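Local coordinates for protein amide synthase (Vibrio cholerae, PDB 1L5A) that probably forms amide bonds as a stand-alone condensation enzyme of nonribosomal peptide synthesis, in the making of the siderophore vibriobactin, at residues 20-33 against 344-358. Numbering follows the deposited sequence.
Sequences LDTVAHSLRLTGPL and FADCQTELKVLASGS
Leu29 sets its CD1 methyl over the centre of one face of the Phe344 ring, 3.8 Å from the centroid and 13° off the ring normal, a CH-pi contact. The other Leu29 methyl, CD2, packs alongside Thr349, whose OG1 is bound to the carbonyl of Pro342. Further along the same face, Leu27 CD2 rests on Leu351 CG at 3.8 Å. Next comes the His25 ring, with Val353 CG2 over the rim of one face and ND1 hydrogen-bonded to Glu138 of helix 131-150, which packs on this side.

On the reverse face, Arg28 and Glu350 form a salt bridge. Both chains leave with CG anti to the backbone N; Arg28 then bends at chi3 (72°), bringing NE to 3.3 Å from Glu350 OE2, a weak bond with the two planes 56° apart. Glu117 takes NH1. Helix 82-94 packs on the Ala24 and Leu354 end of this face.

Strands 22-30 and 348-356 run antiparallel, and a classic bulge breaks their ladder: Leu354 N (2.8 Å) and Ala355 N (3.3 Å) both donate to Ala24 O from one side of its plane. Paired this way with strand 22-30, strand 348-356 forms one edge of the five-stranded sheet within this chain. The backbone ladder carries the pairing, both faces mix apolar packing with polar links, and the Arg28-Glu350 bridge adds only modestly.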
loop_
_atom_site.group_PDB
_atom_site.type_symbol
_atom_site.label_atom_id
_atom_site.label_comp_id
_atom_site.label_asym_id
_atom_site.label_seq_id
_atom_site.Cartn_x
_atom_site.Cartn_y
_atom_site.Cartn_z
ATOM N N LEU A 20 -15.247 17.140 -31.542
ATOM C CA LEU A 20 -15.865 17.513 -30.275
ATOM C C LEU A 20 -14.920 17.527 -29.080
ATOM O O LEU A 20 -15.046 18.360 -28.186
ATOM C CB LEU A 20 -17.006 16.549 -29.961
ATOM C CG LEU A 20 -18.276 16.701 -30.782
ATOM C CD1 LEU A 20 -19.102 15.431 -30.700
ATOM C CD2 LEU A 20 -19.060 17.886 -30.253
ATOM N N ASP A 21 -13.972 16.600 -29.062
ATOM C CA ASP A 21 -13.071 16.494 -27.930
ATOM C C ASP A 21 -11.602 16.678 -28.249
ATOM O O ASP A 21 -10.810 15.755 -28.129
ATOM C CB ASP A 21 -13.318 15.144 -27.261
ATOM C CG ASP A 21 -14.771 14.959 -26.881
ATOM O OD1 ASP A 21 -15.282 15.799 -26.114
ATOM O OD2 ASP A 21 -15.404 13.998 -27.350
ATOM N N THR A 22 -11.250 17.890 -28.649
ATOM C CA THR A 22 -9.879 18.231 -28.995
ATOM C C THR A 22 -9.255 19.063 -27.881
ATOM O O THR A 22 -9.956 19.738 -27.132
ATOM C CB THR A 22 -9.832 19.075 -30.279
ATOM O OG1 THR A 22 -10.383 18.331 -31.375
ATOM C CG2 THR A 22 -8.411 19.470 -30.600
ATOM N N VAL A 23 -7.937 19.006 -27.771
ATOM C CA VAL A 23 -7.223 19.796 -26.775
ATOM C C VAL A 23 -6.095 20.511 -27.518
ATOM O O VAL A 23 -5.188 19.877 -28.073
ATOM C CB VAL A 23 -6.596 18.917 -25.668
ATOM C CG1 VAL A 23 -6.165 19.791 -24.501
ATOM C CG2 VAL A 23 -7.575 17.874 -25.206
ATOM N N ALA A 24 -6.158 21.829 -27.555
ATOM C CA ALA A 24 -5.119 22.585 -28.234
ATOM C C ALA A 24 -4.673 23.786 -27.417
ATOM O O ALA A 24 -5.496 24.519 -26.849
ATOM C CB ALA A 24 -5.600 23.037 -29.633
ATOM N N HIS A 25 -3.359 23.962 -27.336
ATOM C CA HIS A 25 -2.776 25.089 -26.624
ATOM C C HIS A 25 -1.799 25.809 -27.547
ATOM O O HIS A 25 -1.236 25.219 -28.462
ATOM C CB HIS A 25 -2.012 24.632 -25.382
ATOM C CG HIS A 25 -2.880 24.202 -24.242
ATOM N ND1 HIS A 25 -2.499 24.357 -22.926
ATOM C CD2 HIS A 25 -4.093 23.598 -24.214
ATOM C CE1 HIS A 25 -3.439 23.870 -22.136
ATOM N NE2 HIS A 25 -4.417 23.402 -22.893
ATOM N N SER A 26 -1.612 27.095 -27.323
ATOM C CA SER A 26 -0.649 27.828 -28.106
ATOM C C SER A 26 0.234 28.504 -27.086
ATOM O O SER A 26 -0.242 29.000 -26.055
ATOM C CB SER A 26 -1.316 28.862 -29.012
ATOM O OG SER A 26 -1.847 29.930 -28.267
ATOM N N LEU A 27 1.532 28.481 -27.355
ATOM C CA LEU A 27 2.497 29.110 -26.472
ATOM C C LEU A 27 3.140 30.230 -27.266
ATOM O O LEU A 27 3.562 30.040 -28.415
ATOM C CB LEU A 27 3.547 28.090 -26.027
ATOM C CG LEU A 27 3.042 26.916 -25.176
ATOM C CD1 LEU A 27 4.216 26.029 -24.781
ATOM C CD2 LEU A 27 2.325 27.445 -23.934
ATOM N N ARG A 28 3.175 31.416 -26.686
ATOM C CA ARG A 28 3.786 32.529 -27.382
ATOM C C ARG A 28 4.944 32.956 -26.523
ATOM O O ARG A 28 4.777 33.358 -25.363
ATOM C CB ARG A 28 2.807 33.689 -27.581
ATOM C CG ARG A 28 3.225 34.630 -28.722
ATOM C CD ARG A 28 2.172 35.696 -29.009
ATOM N NE ARG A 28 2.102 36.711 -27.961
ATOM C CZ ARG A 28 2.864 37.797 -27.929
ATOM N NH1 ARG A 28 3.752 38.010 -28.897
ATOM N NH2 ARG A 28 2.747 38.661 -26.926
ATOM N N LEU A 29 6.131 32.828 -27.097
ATOM C CA LEU A 29 7.333 33.180 -26.389
ATOM C C LEU A 29 7.892 34.464 -26.960
ATOM O O LEU A 29 8.153 34.585 -28.158
ATOM C CB LEU A 29 8.352 32.046 -26.508
ATOM C CG LEU A 29 7.803 30.650 -26.201
ATOM C CD1 LEU A 29 8.984 29.691 -25.985
ATOM C CD2 LEU A 29 6.894 30.701 -24.952
ATOM N N THR A 30 8.056 35.432 -26.079
ATOM C CA THR A 30 8.586 36.724 -26.447
ATOM C C THR A 30 9.933 36.829 -25.747
ATOM O O THR A 30 10.000 36.808 -24.513
ATOM C CB THR A 30 7.602 37.824 -25.988
ATOM O OG1 THR A 30 6.379 37.670 -26.721
ATOM C CG2 THR A 30 8.165 39.224 -26.229
ATOM N N GLY A 31 11.003 36.903 -26.539
ATOM C CA GLY A 31 12.342 36.978 -25.964
ATOM C C GLY A 31 13.444 36.376 -26.828
ATOM O O GLY A 31 13.167 35.724 -27.831
ATOM N N PRO A 32 14.717 36.567 -26.451
ATOM C CA PRO A 32 15.883 36.056 -27.186
ATOM C C PRO A 32 16.060 34.535 -27.052
ATOM O O PRO A 32 17.107 34.052 -26.623
ATOM C CB PRO A 32 17.029 36.815 -26.546
ATOM C CG PRO A 32 16.615 36.774 -25.090
ATOM C CD PRO A 32 15.136 37.141 -25.157
ATOM N N LEU A 33 15.032 33.794 -27.432
ATOM C CA LEU A 33 15.041 32.347 -27.356
ATOM C C LEU A 33 15.903 31.743 -28.465
ATOM O O LEU A 33 16.084 32.353 -29.516
ATOM C CB LEU A 33 13.588 31.883 -27.435
ATOM C CG LEU A 33 13.115 30.519 -27.906
ATOM C CD1 LEU A 33 11.653 30.404 -27.583
ATOM C CD2 LEU A 33 13.326 30.358 -29.402
ATOM N N PHE A 344 10.809 29.809 -19.988
ATOM C CA PHE A 344 11.981 29.732 -20.861
ATOM C C PHE A 344 12.882 30.942 -20.586
ATOM O O PHE A 344 12.442 32.097 -20.698
ATOM C CB PHE A 344 11.583 29.732 -22.331
ATOM C CG PHE A 344 10.669 28.613 -22.711
ATOM C CD1 PHE A 344 9.303 28.693 -22.450
ATOM C CD2 PHE A 344 11.183 27.450 -23.304
ATOM C CE1 PHE A 344 8.453 27.633 -22.767
ATOM C CE2 PHE A 344 10.347 26.375 -23.629
ATOM C CZ PHE A 344 8.977 26.466 -23.359
ATOM N N ALA A 345 14.134 30.671 -20.221
ATOM C CA ALA A 345 15.112 31.716 -19.918
ATOM C C ALA A 345 14.953 32.993 -20.730
ATOM O O ALA A 345 14.862 32.963 -21.958
ATOM C CB ALA A 345 16.521 31.179 -20.104
ATOM N N ASP A 346 14.921 34.115 -20.024
ATOM C CA ASP A 346 14.800 35.424 -20.643
ATOM C C ASP A 346 13.584 35.601 -21.548
ATOM O O ASP A 346 13.653 36.324 -22.539
ATOM C CB ASP A 346 16.087 35.744 -21.424
ATOM C CG ASP A 346 17.343 35.529 -20.588
ATOM O OD1 ASP A 346 17.388 36.011 -19.437
ATOM O OD2 ASP A 346 18.288 34.874 -21.079
ATOM N N CYS A 347 12.469 34.948 -21.218
ATOM C CA CYS A 347 11.256 35.100 -22.032
ATOM C C CYS A 347 9.971 35.180 -21.225
ATOM O O CYS A 347 9.905 34.766 -20.065
ATOM C CB CYS A 347 11.107 33.950 -23.031
ATOM S SG CYS A 347 12.461 33.721 -24.197
ATOM N N GLN A 348 8.948 35.737 -21.854
ATOM C CA GLN A 348 7.630 35.804 -21.238
ATOM C C GLN A 348 6.836 34.765 -22.010
ATOM O O GLN A 348 7.006 34.620 -23.214
ATOM C CB GLN A 348 6.973 37.170 -21.426
ATOM C CG GLN A 348 7.753 38.324 -20.838
ATOM C CD GLN A 348 8.340 37.993 -19.484
ATOM O OE1 GLN A 348 7.624 37.565 -18.574
ATOM N NE2 GLN A 348 9.654 38.190 -19.339
ATOM N N THR A 349 5.977 34.040 -21.314
ATOM C CA THR A 349 5.160 33.024 -21.951
ATOM C C THR A 349 3.679 33.379 -21.844
ATOM O O THR A 349 3.144 33.611 -20.761
ATOM C CB THR A 349 5.418 31.648 -21.296
ATOM O OG1 THR A 349 6.763 31.244 -21.579
ATOM C CG2 THR A 349 4.441 30.588 -21.811
ATOM N N GLU A 350 3.019 33.442 -22.984
ATOM C CA GLU A 350 1.597 33.729 -23.009
ATOM C C GLU A 350 0.960 32.425 -23.500
ATOM O O GLU A 350 1.169 31.994 -24.641
ATOM C CB GLU A 350 1.314 34.901 -23.963
ATOM C CG GLU A 350 -0.163 35.145 -24.290
ATOM C CD GLU A 350 -0.354 36.242 -25.345
ATOM O OE1 GLU A 350 -0.106 37.428 -25.022
ATOM O OE2 GLU A 350 -0.739 35.914 -26.497
ATOM N N LEU A 351 0.214 31.774 -22.619
ATOM C CA LEU A 351 -0.435 30.515 -22.964
ATOM C C LEU A 351 -1.872 30.775 -23.378
ATOM O O LEU A 351 -2.555 31.610 -22.784
ATOM C CB LEU A 351 -0.396 29.584 -21.755
ATOM C CG LEU A 351 -0.772 28.112 -21.919
ATOM C CD1 LEU A 351 -0.230 27.325 -20.715
ATOM C CD2 LEU A 351 -2.276 27.967 -22.070
ATOM N N LYS A 352 -2.344 30.086 -24.405
ATOM C CA LYS A 352 -3.723 30.298 -24.818
ATOM C C LYS A 352 -4.406 28.968 -25.137
ATOM O O LYS A 352 -3.931 28.187 -25.976
ATOM C CB LYS A 352 -3.781 31.247 -26.024
ATOM C CG LYS A 352 -5.164 31.893 -26.255
ATOM C CD LYS A 352 -5.238 32.684 -27.600
ATOM C CE LYS A 352 -6.650 33.217 -27.918
ATOM N NZ LYS A 352 -6.851 33.348 -29.389
ATOM N N VAL A 353 -5.503 28.703 -24.429
ATOM C CA VAL A 353 -6.292 27.489 -24.621
ATOM C C VAL A 353 -7.144 27.711 -25.872
ATOM O O VAL A 353 -8.025 28.557 -25.868
ATOM C CB VAL A 353 -7.212 27.231 -23.399
ATOM C CG1 VAL A 353 -8.078 26.020 -23.648
ATOM C CG2 VAL A 353 -6.372 27.034 -22.134
ATOM N N LEU A 354 -6.864 26.964 -26.938
ATOM C CA LEU A 354 -7.573 27.112 -28.205
ATOM C C LEU A 354 -8.713 26.139 -28.358
ATOM O O LEU A 354 -9.619 26.359 -29.172
ATOM C CB LEU A 354 -6.617 26.914 -29.378
ATOM C CG LEU A 354 -5.476 27.911 -29.471
ATOM C CD1 LEU A 354 -4.572 27.538 -30.639
ATOM C CD2 LEU A 354 -6.047 29.305 -29.646
ATOM N N ALA A 355 -8.647 25.050 -27.595
ATOM C CA ALA A 355 -9.676 24.020 -27.604
ATOM C C ALA A 355 -9.548 23.203 -26.323
ATOM O O ALA A 355 -8.429 22.980 -25.828
ATOM C CB ALA A 355 -9.507 23.121 -28.821
ATOM N N SER A 356 -10.682 22.769 -25.770
ATOM C CA SER A 356 -10.641 21.960 -24.553
ATOM C C SER A 356 -11.906 21.187 -24.264
ATOM O O SER A 356 -12.390 21.175 -23.137
ATOM C CB SER A 356 -10.298 22.811 -23.341
ATOM O OG SER A 356 -11.225 23.861 -23.214
ATOM N N GLY A 357 -12.435 20.532 -25.284
ATOM C CA GLY A 357 -13.624 19.742 -25.086
ATOM C C GLY A 357 -14.892 20.513 -25.341
ATOM O O GLY A 357 -14.892 21.537 -26.027
ATOM N N SER A 358 -15.979 20.013 -24.770
ATOM C CA SER A 358 -17.279 20.632 -24.942
ATOM C C SER A 358 -17.921 20.969 -23.602
ATOM O O SER A 358 -17.869 20.183 -22.649
ATOM C CB SER A 358 -18.178 19.698 -25.757
ATOM O OG SER A 358 -17.992 18.355 -25.343
HETATM O O HOH W 1 -12.831 20.390 -28.669
HETATM O O HOH W 2 -0.253 31.706 -27.259
#